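Local coordinates for protein probable 2-hydroxyhepta-2,4-diene-1,7-dioate isomerase (Thermus thermophilus, PDB 2DFU) that probably acts as a metal-dependent isomerase of 2-hydroxyhepta-2,4-diene-1,7-dioate, a member of the fumarylacetoacetate hydrolase family, at residues Q152-D155 against V159-K162. Sequence-based numbering, arbitrary orientation.
Sequences QKKD and VRAK
Asp155 and Arg160 meet because their first torsions aim them at one another: Asp155 places CG beside its backbone N (chi1 -63°), while Arg160 sets CG between N and the carbonyl carbon and then runs extended as far as NE. The two side chains cross at roughly a right angle, yet carboxylate and guanidinium lie nearly coplanar, 14° apart. Arg160 NE donates to Asp155 OD2 from the syn side, 18° out of the carboxylate plane, at 2.8 Å, the shorter bond of the salt bridge; the second, from Arg160 NH2 to Asp155 OD1, is weak at 3.3 Å. OD2 also takes hydrogens from two waters. One water accepts from Ala161 N, its oxygen 2.9 Å away, tying the carboxylate to the backbone of helix 159-162; the other reaches Arg160 N weakly. Lys154 brings a like charge close, its NZ 3.4 Å from Arg160 NH2; the repulsion is probably offset by Asp155 and by Glu75 of the second subunit, which forms a salt bridge with Arg160 NH2. Replacing Arg160 with a leucine would probably leave both Asp155 and that Glu75 without their cationic mate. Farther along, Gln152 CB packs on Ala161 CB at 3.5 Å, and a water accepts from Gln152 NE2 and Lys162 NZ, the latter also bound to Thr147 and Asp145. The contact thus joins two short helices, 149-154 and 159-162, between strands 137-148 and 168-175, and one guanidinium, its rotation fixed by the bonds to Asp155, contributes an ion pair across the subunit interface.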
ATOM      1  N   GLN A 152      -5.661  17.581   2.294  1.00 40.33           N
ATOM      2  CA  GLN A 152      -5.951  16.971   1.000  1.00 41.53           C
ATOM      3  C   GLN A 152      -5.799  17.996  -0.124  1.00 43.06           C
ATOM      4  O   GLN A 152      -5.472  17.649  -1.258  1.00 43.18           O
ATOM      5  CB  GLN A 152      -7.370  16.398   0.992  1.00 41.95           C
ATOM      6  CG  GLN A 152      -7.839  15.868  -0.362  1.00 41.20           C
ATOM      7  CD  GLN A 152      -9.229  15.259  -0.291  1.00 42.33           C
ATOM      8  OE1 GLN A 152     -10.114  15.792   0.386  1.00 42.53           O
ATOM      9  NE2 GLN A 152      -9.433  14.143  -0.993  1.00 40.40           N
ATOM     10  N   LYS A 153      -6.028  19.263   0.203  1.00 44.11           N
ATOM     11  CA  LYS A 153      -5.919  20.330  -0.780  1.00 45.88           C
ATOM     12  C   LYS A 153      -4.497  20.870  -0.917  1.00 45.81           C
ATOM     13  O   LYS A 153      -4.090  21.271  -2.003  1.00 44.61           O
ATOM     14  CB  LYS A 153      -6.849  21.494  -0.411  1.00 47.79           C
ATOM     15  CG  LYS A 153      -8.339  21.185  -0.450  1.00 50.73           C
ATOM     16  CD  LYS A 153      -9.136  22.419  -0.026  1.00 53.43           C
ATOM     17  CE  LYS A 153     -10.643  22.178  -0.058  1.00 56.21           C
ATOM     18  NZ  LYS A 153     -11.100  21.200   0.965  1.00 56.82           N
ATOM     19  N   LYS A 154      -3.740  20.872   0.177  1.00 46.47           N
ATOM     20  CA  LYS A 154      -2.382  21.412   0.146  1.00 47.72           C
ATOM     21  C   LYS A 154      -1.223  20.451  -0.155  1.00 47.05           C
ATOM     22  O   LYS A 154      -0.318  20.806  -0.909  1.00 48.39           O
ATOM     23  CB  LYS A 154      -2.089  22.149   1.458  1.00 50.18           C
ATOM     24  CG  LYS A 154      -1.974  21.244   2.670  1.00 54.62           C
ATOM     25  CD  LYS A 154      -1.420  21.996   3.871  1.00 57.77           C
ATOM     26  CE  LYS A 154      -1.280  21.076   5.078  1.00 59.05           C
ATOM     27  NZ  LYS A 154      -0.717  21.779   6.266  1.00 60.28           N
ATOM     28  N   ASP A 155      -1.239  19.255   0.430  1.00 46.03           N
ATOM     29  CA  ASP A 155      -0.163  18.276   0.226  1.00 43.31           C
ATOM     30  C   ASP A 155       0.075  17.897  -1.234  1.00 42.47           C
ATOM     31  O   ASP A 155      -0.740  18.188  -2.108  1.00 42.03           O
ATOM     32  CB  ASP A 155      -0.448  16.994   1.022  1.00 43.85           C
ATOM     33  CG  ASP A 155      -0.486  17.227   2.525  1.00 43.02           C
ATOM     34  OD1 ASP A 155      -0.255  18.375   2.954  1.00 43.08           O
ATOM     35  OD2 ASP A 155      -0.748  16.261   3.279  1.00 42.34           O
ATOM     36  N   VAL A 159      -1.702  11.423   0.837  1.00 32.43           N
ATOM     37  CA  VAL A 159      -1.182  10.458   1.788  1.00 33.59           C
ATOM     38  C   VAL A 159      -1.703  10.665   3.211  1.00 34.86           C
ATOM     39  O   VAL A 159      -2.328   9.761   3.773  1.00 33.44           O
ATOM     40  CB  VAL A 159       0.352  10.430   1.791  1.00 34.02           C
ATOM     41  CG1 VAL A 159       0.848   9.382   2.772  1.00 31.62           C
ATOM     42  CG2 VAL A 159       0.855  10.101   0.394  1.00 34.05           C
ATOM     43  N   ARG A 160      -1.477  11.823   3.822  1.00 33.57           N
ATOM     44  CA  ARG A 160      -2.024  11.937   5.165  1.00 36.99           C
ATOM     45  C   ARG A 160      -3.502  12.296   5.141  1.00 35.45           C
ATOM     46  O   ARG A 160      -4.189  12.178   6.151  1.00 36.51           O
ATOM     47  CB  ARG A 160      -1.226  12.911   6.045  1.00 39.28           C
ATOM     48  CG  ARG A 160      -1.086  14.305   5.553  1.00 43.06           C
ATOM     49  CD  ARG A 160      -0.235  15.105   6.529  1.00 40.80           C
ATOM     50  NE  ARG A 160       0.003  16.440   6.008  1.00 44.46           N
ATOM     51  CZ  ARG A 160       0.404  17.476   6.733  1.00 44.92           C
ATOM     52  NH1 ARG A 160       0.624  17.343   8.035  1.00 45.18           N
ATOM     53  NH2 ARG A 160       0.574  18.652   6.149  1.00 45.28           N
ATOM     54  N   ALA A 161      -4.002  12.698   3.978  1.00 32.84           N
ATOM     55  CA  ALA A 161      -5.415  13.037   3.862  1.00 31.40           C
ATOM     56  C   ALA A 161      -6.283  11.782   3.904  1.00 30.71           C
ATOM     57  O   ALA A 161      -7.385  11.797   4.450  1.00 30.20           O
ATOM     58  CB  ALA A 161      -5.674  13.787   2.561  1.00 30.36           C
ATOM     59  N   LYS A 162      -5.768  10.694   3.341  1.00 30.32           N
ATOM     60  CA  LYS A 162      -6.509   9.440   3.253  1.00 30.93           C
ATOM     61  C   LYS A 162      -5.858   8.226   3.913  1.00 30.18           C
ATOM     62  O   LYS A 162      -6.542   7.254   4.241  1.00 29.13           O
ATOM     63  CB  LYS A 162      -6.738   9.096   1.776  1.00 31.90           C
ATOM     64  CG  LYS A 162      -7.611  10.071   0.990  1.00 31.92           C
ATOM     65  CD  LYS A 162      -9.091   9.823   1.273  1.00 30.16           C
ATOM     66  CE  LYS A 162      -9.981  10.568   0.280  1.00 30.29           C
ATOM     67  NZ  LYS A 162     -11.431  10.385   0.587  1.00 27.77           N
TER
HETATM   68  O   HOH W   1     -12.404  12.800  -1.042  1.00 32.49           O
HETATM   69  O   HOH W   2      -0.180  20.393   9.160  1.00 61.19           O
HETATM   70  O   HOH W   3      -2.536  14.428   2.178  1.00 38.70           O
HETATM   71  O   HOH W   4       0.881  13.802   2.507  1.00 44.42           O